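Local coordinates for sulfur oxidation protein SOXB (Thermus thermophilus, PDB 2WDC) that probably releases sulfate hydrolytically from a carrier-bound sulfur intermediate in bacterial thiosulfate oxidation, using a two-manganese centre, at residues A[444-449]-A[464-469]; A[449-454]-A[483-488]. One frame throughout, in Å; residues are numbered along the deposited sequence.

Interaction 1: residues A[444-449]-A[464-469]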
ATOM      1  N   ALA A 444      -1.686  19.893  17.301  1.00 13.77           N
ATOM      2  CA  ALA A 444      -0.345  19.324  17.318  1.00 15.19           C
ATOM      3  C   ALA A 444      -0.255  18.014  16.551  1.00 13.74           C
ATOM      4  O   ALA A 444       0.735  17.749  15.871  1.00 16.33           O
ATOM      5  CB  ALA A 444       0.149  19.156  18.752  1.00 14.33           C
ATOM      6  N   VAL A 445      -1.296  17.192  16.661  1.00 14.31           N
ATOM      7  CA  VAL A 445      -1.328  15.926  15.943  1.00 16.14           C
ATOM      8  C   VAL A 445      -1.216  16.186  14.440  1.00 16.75           C
ATOM      9  O   VAL A 445      -0.390  15.583  13.754  1.00 14.04           O
ATOM     10  CB  VAL A 445      -2.612  15.131  16.300  1.00 19.56           C
ATOM     11  CG1 VAL A 445      -2.983  14.154  15.188  1.00 26.20           C
ATOM     12  CG2 VAL A 445      -2.434  14.414  17.635  1.00 26.83           C
ATOM     13  N   LEU A 446      -2.032  17.103  13.929  1.00 14.03           N
ATOM     14  CA  LEU A 446      -2.002  17.414  12.503  1.00 12.03           C
ATOM     15  C   LEU A 446      -0.675  18.027  12.072  1.00 14.70           C
ATOM     16  O   LEU A 446      -0.122  17.694  11.022  1.00 13.94           O
ATOM     17  CB  LEU A 446      -3.165  18.325  12.121  1.00 15.71           C
ATOM     18  CG  LEU A 446      -4.529  17.630  12.164  1.00 15.42           C
ATOM     19  CD1 LEU A 446      -5.623  18.658  11.940  1.00 22.72           C
ATOM     20  CD2 LEU A 446      -4.589  16.517  11.109  1.00 19.65           C
ATOM     21  N   GLU A 447      -0.146  18.929  12.891  1.00 14.25           N
ATOM     22  CA  GLU A 447       1.127  19.547  12.554  1.00 14.59           C
ATOM     23  C   GLU A 447       2.259  18.513  12.515  1.00 11.54           C
ATOM     24  O   GLU A 447       3.106  18.537  11.625  1.00 14.27           O
ATOM     25  CB  GLU A 447       1.447  20.682  13.533  1.00 15.72           C
ATOM     26  CG  GLU A 447       2.617  21.567  13.099  1.00 16.61           C
ATOM     27  CD  GLU A 447       2.257  22.543  11.982  1.00 10.94           C
ATOM     28  OE1 GLU A 447       1.179  23.168  12.038  1.00 15.50           O
ATOM     29  OE2 GLU A 447       3.128  22.769  11.123  1.00 15.80           O
ATOM     30  N   ASP A 448       2.276  17.609  13.493  1.00 11.65           N
ATOM     31  CA  ASP A 448       3.312  16.585  13.573  1.00 14.14           C
ATOM     32  C   ASP A 448       3.243  15.673  12.346  1.00 14.82           C
ATOM     33  O   ASP A 448       4.262  15.390  11.706  1.00 13.45           O
ATOM     34  CB  ASP A 448       3.146  15.776  14.866  1.00 12.45           C
ATOM     35  CG  ASP A 448       4.286  14.816  15.106  1.00 24.84           C
ATOM     36  OD1 ASP A 448       5.386  15.052  14.567  1.00 34.50           O
ATOM     37  OD2 ASP A 448       4.106  13.882  15.915  1.00 36.45           O
ATOM     38  N   ILE A 449       2.032  15.247  11.999  1.00 13.68           N
ATOM     39  CA  ILE A 449       1.857  14.410  10.817  1.00 15.09           C
ATOM     40  C   ILE A 449       2.327  15.160   9.572  1.00 11.75           C
ATOM     41  O   ILE A 449       3.047  14.608   8.749  1.00 14.20           O
ATOM     42  CB  ILE A 449       0.408  13.976  10.655  1.00 14.37           C
ATOM     43  CG1 ILE A 449       0.024  12.976  11.745  1.00 17.76           C
ATOM     44  CG2 ILE A 449       0.207  13.331   9.286  1.00 18.63           C
ATOM     45  CD1 ILE A 449      -1.479  12.783  11.856  1.00 20.52           C
ATOM     46  N   GLY A 464       3.705   7.739   4.094  1.00 19.61           N
ATOM     47  CA  GLY A 464       2.326   7.778   4.549  1.00 20.86           C
ATOM     48  C   GLY A 464       1.591   9.051   4.174  1.00 15.13           C
ATOM     49  O   GLY A 464       2.167   9.963   3.562  1.00 18.12           O
ATOM     50  N   ASP A 465       0.298   9.075   4.488  1.00 15.50           N
ATOM     51  CA  ASP A 465      -0.567  10.223   4.204  1.00  9.87           C
ATOM     52  C   ASP A 465      -1.102  10.827   5.503  1.00 10.70           C
ATOM     53  O   ASP A 465      -0.702  10.401   6.588  1.00 11.80           O
ATOM     54  CB  ASP A 465      -1.720   9.800   3.288  1.00 11.86           C
ATOM     55  CG  ASP A 465      -1.243   9.417   1.902  1.00 11.25           C
ATOM     56  OD1 ASP A 465      -0.376  10.128   1.365  1.00 12.69           O
ATOM     57  OD2 ASP A 465      -1.732   8.417   1.343  1.00 12.48           O
ATOM     58  N   VAL A 466      -1.961  11.840   5.395  1.00  9.44           N
ATOM     59  CA  VAL A 466      -2.466  12.548   6.571  1.00  7.70           C
ATOM     60  C   VAL A 466      -3.787  11.996   7.081  1.00  9.31           C
ATOM     61  O   VAL A 466      -4.743  11.865   6.315  1.00 10.30           O
ATOM     62  CB  VAL A 466      -2.633  14.053   6.289  1.00  9.74           C
ATOM     63  CG1 VAL A 466      -2.992  14.818   7.579  1.00 12.55           C
ATOM     64  CG2 VAL A 466      -1.373  14.628   5.662  1.00 11.08           C
ATOM     65  N   SER A 467      -3.825  11.693   8.382  1.00  8.34           N
ATOM     66  CA  SER A 467      -5.040  11.267   9.064  1.00  8.48           C
ATOM     67  C   SER A 467      -6.219  12.156   8.647  1.00 10.02           C
ATOM     68  O   SER A 467      -6.087  13.391   8.540  1.00 10.49           O
ATOM     69  CB  SER A 467      -4.828  11.401  10.577  1.00 13.71           C
ATOM     70  OG  SER A 467      -5.985  11.011  11.297  1.00 18.47           O
ATOM     71  N   ARG A 468      -7.361  11.517   8.402  1.00 11.11           N
ATOM     72  CA  ARG A 468      -8.583  12.217   8.008  1.00  9.38           C
ATOM     73  C   ARG A 468      -9.394  12.461   9.263  1.00 12.19           C
ATOM     74  O   ARG A 468      -9.723  11.510   9.979  1.00 13.34           O
ATOM     75  CB  ARG A 468      -9.390  11.356   7.040  1.00 10.57           C
ATOM     76  CG  ARG A 468      -8.693  11.113   5.698  1.00 11.33           C
ATOM     77  CD  ARG A 468      -7.639   9.998   5.772  1.00 10.49           C
ATOM     78  NE  ARG A 468      -7.473   9.410   4.452  1.00 11.10           N
ATOM     79  CZ  ARG A 468      -6.626   9.857   3.524  1.00 11.57           C
ATOM     80  NH1 ARG A 468      -5.738  10.815   3.802  1.00  9.99           N
ATOM     81  NH2 ARG A 468      -6.640   9.297   2.319  1.00 11.67           N
ATOM     82  N   VAL A 469      -9.695  13.724   9.549  1.00 10.77           N
ATOM     83  CA  VAL A 469     -10.385  14.064  10.789  1.00 12.18           C
ATOM     84  C   VAL A 469     -11.789  14.594  10.531  1.00 12.52           C
ATOM     85  O   VAL A 469     -11.974  15.779  10.210  1.00 13.68           O
ATOM     86  CB  VAL A 469      -9.561  15.046  11.624  1.00 12.59           C
ATOM     87  CG1 VAL A 469     -10.086  15.103  13.047  1.00 12.99           C
ATOM     88  CG2 VAL A 469      -8.078  14.656  11.597  1.00 15.48           C
TER
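Val-466, which leans on Ile-449 of the helix, gives its carbonyl O to Arg-468 NH1 at 2.9 Å, with an N-H...O angle of 153°. The oxygen lies at the edge of the guanidinium, close to its plane. Asp-382 engages NE of the same group and the carbonyls of Lys-373 and Asp-375 receive NH2; these hold the guanidinium, whose side chain leaves the backbone away from the helix. Toward the helix the contact is apolar. Ile-449 supplies two separate branches: CG2, placed anti to its own backbone N, lies 3.9 Å from Val-466 CG1, while CD1, at the end of the other branch, reaches Ser-467 CB at 3.8 Å. Helix 439-453 packs here on the loop leading into strand 468-470, in the C-terminal domain of the 5'-nucleotidase family. One turn back along the helix, Leu-446 crosses Val-469 at an angle, its CD2 standing 4.0 Å from Val-469 CG2. The same methyl is 4.2 Å from Val-466 CG1, so Val-466 touches both helix side chains, and Tyr-474 of strand 472-476 touches it and Leu-446. Ser-467 divides its roles: CB belongs to the apolar patch, whereas OG hydrogen-bonds to Ser-401 O in the neighbouring strand 398-401. Asp-465 points away from the helix and forms a salt bridge with Arg-405.

Interaction 2: residues A[449-454]-A[483-488]; sequences IASNVF and GERVRE
Arg-485 lays its side chain along the C-terminal turn of the helix, beginning with CB, 4.2 Å from Ala-450 CB. The chain is extended from CG to NE, which carries CD past the same methyl at 4.0 Å and the guanidinium on to the helix end. NE comes within 4.0 Å of Phe-454 CB and hydrogen-bonds to Pro-478 O. Ala-450 O lies over one guanidinium face while accepting the backbone hydrogen bond of Phe-454 N. NH1 passes 3.5 Å from Ser-451 CA; it donates to Thr-482 OG1 and, at 2.9 Å, to a water that Ser-451 OG meets in one of its two conformers, a less certain bridge. NH2 donates at 2.7 Å to a second water, which gives a hydrogen to Phe-454 O at 2.8 Å. Both waters lie at the guanidinium edge, in its plane. Next along the chain, Val-486 packs loosely on Ala-450. The positive group stands among the last carbonyls of helix 439-453, a position that probably suits the helix dipole. No hydrogen bond joins the segments directly: waters bridge their polar groups, and the direct contact is van der Waals, from the aliphatic shaft on Ala-450 and the guanidinium on Ser-451 and Phe-454.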
ATOM      1  N   ILE A 449       2.032  15.247  11.999  1.00 13.68           N
ATOM      2  CA  ILE A 449       1.857  14.410  10.817  1.00 15.09           C
ATOM      3  C   ILE A 449       2.327  15.160   9.572  1.00 11.75           C
ATOM      4  O   ILE A 449       3.047  14.608   8.749  1.00 14.20           O
ATOM      5  CB  ILE A 449       0.408  13.976  10.655  1.00 14.37           C
ATOM      6  CG1 ILE A 449       0.024  12.976  11.745  1.00 17.76           C
ATOM      7  CG2 ILE A 449       0.207  13.331   9.286  1.00 18.63           C
ATOM      8  CD1 ILE A 449      -1.479  12.783  11.856  1.00 20.52           C
ATOM      9  N   ALA A 450       1.931  16.422   9.458  1.00 12.90           N
ATOM     10  CA  ALA A 450       2.329  17.243   8.312  1.00 11.74           C
ATOM     11  C   ALA A 450       3.840  17.350   8.187  1.00 12.67           C
ATOM     12  O   ALA A 450       4.377  17.355   7.079  1.00 13.18           O
ATOM     13  CB  ALA A 450       1.697  18.635   8.378  1.00 13.49           C
ATOM     14  N   SER A 451       4.537  17.409   9.321  1.00 13.56           N
ATOM     15  CA  SER A 451       5.996  17.516   9.315  0.50 13.98           C
ATOM     16  C   SER A 451       6.651  16.296   8.686  1.00 15.73           C
ATOM     17  O   SER A 451       7.706  16.400   8.062  1.00 17.08           O
ATOM     18  CB  SER A 451       6.531  17.732  10.735  0.50 14.18           C
ATOM     19  OG  SER A 451       6.124  18.991  11.238  0.50 23.65           O
ATOM     20  N   ASN A 452       6.008  15.139   8.847  1.00 16.60           N
ATOM     21  CA  ASN A 452       6.514  13.900   8.278  1.00 21.40           C
ATOM     22  C   ASN A 452       6.104  13.759   6.810  1.00 17.04           C
ATOM     23  O   ASN A 452       6.935  13.480   5.944  1.00 17.72           O
ATOM     24  CB  ASN A 452       5.986  12.697   9.067  1.00 24.47           C
ATOM     25  CG  ASN A 452       6.600  12.588  10.454  1.00 45.12           C
ATOM     26  OD1 ASN A 452       7.818  12.667  10.615  1.00 50.72           O
ATOM     27  ND2 ASN A 452       5.756  12.401  11.462  1.00 40.40           N
ATOM     28  N   VAL A 453       4.820  13.943   6.532  1.00 14.51           N
ATOM     29  CA  VAL A 453       4.329  13.786   5.174  1.00 13.06           C
ATOM     30  C   VAL A 453       4.933  14.787   4.202  1.00 13.74           C
ATOM     31  O   VAL A 453       5.168  14.466   3.033  1.00 14.35           O
ATOM     32  CB  VAL A 453       2.789  13.843   5.133  1.00 12.37           C
ATOM     33  CG1 VAL A 453       2.282  13.803   3.683  1.00 15.39           C
ATOM     34  CG2 VAL A 453       2.190  12.701   5.956  1.00 13.27           C
ATOM     35  N   PHE A 454       5.175  16.009   4.675  1.00 13.28           N
ATOM     36  CA  PHE A 454       5.671  17.059   3.791  1.00 13.70           C
ATOM     37  C   PHE A 454       7.139  17.421   3.922  1.00 15.80           C
ATOM     38  O   PHE A 454       7.568  18.459   3.415  1.00 16.26           O
ATOM     39  CB  PHE A 454       4.767  18.291   3.847  1.00 11.46           C
ATOM     40  CG  PHE A 454       3.337  17.975   3.544  1.00 11.74           C
ATOM     41  CD1 PHE A 454       2.988  17.485   2.299  1.00 11.75           C
ATOM     42  CD2 PHE A 454       2.365  18.042   4.535  1.00 12.39           C
ATOM     43  CE1 PHE A 454       1.682  17.103   2.033  1.00 14.55           C
ATOM     44  CE2 PHE A 454       1.056  17.677   4.275  1.00 13.41           C
ATOM     45  CZ  PHE A 454       0.708  17.213   3.007  1.00 13.01           C
ATOM     46  N   GLY A 483       5.504  23.839  12.307  1.00 18.67           N
ATOM     47  CA  GLY A 483       4.838  24.648  13.310  1.00 19.34           C
ATOM     48  C   GLY A 483       3.833  25.589  12.674  1.00 20.82           C
ATOM     49  O   GLY A 483       2.944  26.121  13.344  1.00 25.66           O
ATOM     50  N   GLU A 484       3.962  25.777  11.363  1.00 18.31           N
ATOM     51  CA  GLU A 484       3.095  26.693  10.638  1.00 20.49           C
ATOM     52  C   GLU A 484       2.339  26.070   9.464  1.00 18.77           C
ATOM     53  O   GLU A 484       1.656  26.776   8.725  1.00 18.79           O
ATOM     54  CB  GLU A 484       3.905  27.904  10.159  1.00 24.82           C
ATOM     55  CG  GLU A 484       4.659  28.612  11.283  1.00 30.88           C
ATOM     56  CD  GLU A 484       5.559  29.727  10.782  1.00 43.26           C
ATOM     57  OE1 GLU A 484       5.382  30.158   9.624  1.00 33.81           O
ATOM     58  OE2 GLU A 484       6.444  30.174  11.549  1.00 37.61           O
ATOM     59  N   ARG A 485       2.459  24.757   9.281  1.00 15.44           N
ATOM     60  CA  ARG A 485       1.769  24.112   8.161  1.00 15.33           C
ATOM     61  C   ARG A 485       0.258  24.005   8.327  1.00 18.70           C
ATOM     62  O   ARG A 485      -0.486  24.073   7.348  1.00 17.06           O
ATOM     63  CB  ARG A 485       2.350  22.725   7.874  1.00 13.73           C
ATOM     64  CG  ARG A 485       3.776  22.736   7.376  1.00 14.27           C
ATOM     65  CD  ARG A 485       4.162  21.369   6.810  1.00 15.00           C
ATOM     66  NE  ARG A 485       5.506  21.381   6.246  1.00 17.47           N
ATOM     67  CZ  ARG A 485       6.606  21.126   6.947  1.00 17.84           C
ATOM     68  NH1 ARG A 485       6.518  20.837   8.241  1.00 17.54           N
ATOM     69  NH2 ARG A 485       7.795  21.171   6.359  1.00 22.22           N
ATOM     70  N   VAL A 486      -0.192  23.793   9.558  1.00 14.93           N
ATOM     71  CA  VAL A 486      -1.608  23.626   9.848  1.00 13.88           C
ATOM     72  C   VAL A 486      -2.126  24.873  10.528  1.00 20.25           C
ATOM     73  O   VAL A 486      -1.587  25.302  11.546  1.00 21.48           O
ATOM     74  CB  VAL A 486      -1.827  22.393  10.756  1.00 13.88           C
ATOM     75  CG1 VAL A 486      -3.263  22.323  11.242  1.00 19.01           C
ATOM     76  CG2 VAL A 486      -1.422  21.124  10.038  1.00 17.13           C
ATOM     77  N   ARG A 487      -3.174  25.467   9.977  1.00 18.89           N
ATOM     78  CA  ARG A 487      -3.734  26.660  10.592  0.50 21.96           C
ATOM     79  C   ARG A 487      -5.236  26.789  10.401  1.00 20.51           C
ATOM     80  O   ARG A 487      -5.863  25.972   9.720  1.00 17.53           O
ATOM     81  CB  ARG A 487      -2.993  27.922  10.143  0.50 26.20           C
ATOM     82  CG  ARG A 487      -3.214  28.303   8.696  0.50 26.21           C
ATOM     83  CD  ARG A 487      -2.637  29.679   8.413  0.50 30.79           C
ATOM     84  NE  ARG A 487      -3.173  30.257   7.185  0.50 28.61           N
ATOM     85  CZ  ARG A 487      -2.568  30.190   6.005  0.50 29.94           C
ATOM     86  NH1 ARG A 487      -3.124  30.751   4.940  0.50 26.13           N
ATOM     87  NH2 ARG A 487      -1.402  29.569   5.890  0.50 33.84           N
ATOM     88  N   GLU A 488      -5.817  27.778  11.069  1.00 18.29           N
ATOM     89  CA  GLU A 488      -7.254  28.019  11.023  1.00 19.64           C
ATOM     90  C   GLU A 488      -8.070  26.751  11.220  1.00 18.81           C
ATOM     91  O   GLU A 488      -9.003  26.464  10.465  1.00 17.38           O
ATOM     92  CB  GLU A 488      -7.635  28.729   9.726  1.00 18.32           C
ATOM     93  CG  GLU A 488      -6.821  29.995   9.501  1.00 28.13           C
ATOM     94  CD  GLU A 488      -7.041  30.597   8.130  1.00 39.86           C
ATOM     95  OE1 GLU A 488      -8.212  30.684   7.705  1.00 34.70           O
ATOM     96  OE2 GLU A 488      -6.041  30.967   7.474  1.00 45.80           O
TER
HETATM   97  O   HOH W   1       4.334  20.619  10.144  1.00 17.27           O
HETATM   98  O   HOH W   2       9.421  18.800   7.919  1.00 31.74           O
HETATM   99  O   HOH W   3       7.849  21.220   3.612  1.00 32.18           O

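From the N terminus, helix 439-453 comes first and provides one side of both contacts; the two ranges overlap at Ile-449, which makes contact across interaction 1 but not across interaction 2. After the helix the chain returns at 464-469, where interaction 1 closes the shorter loop, with 14 residues between its segments. It then runs through strand 472-476 and a turn to 483-488, where interaction 2 closes a longer loop of 28 residues. The segments alternate along the chain, so the two closures cross. Glu-447, on the helix portion of interaction 1, reaches over to the backbone N atoms of Gly-483 and Arg-485 in interaction 2. The helix is thus tied to strands 468-470 and 486-491, which belong to different sheets.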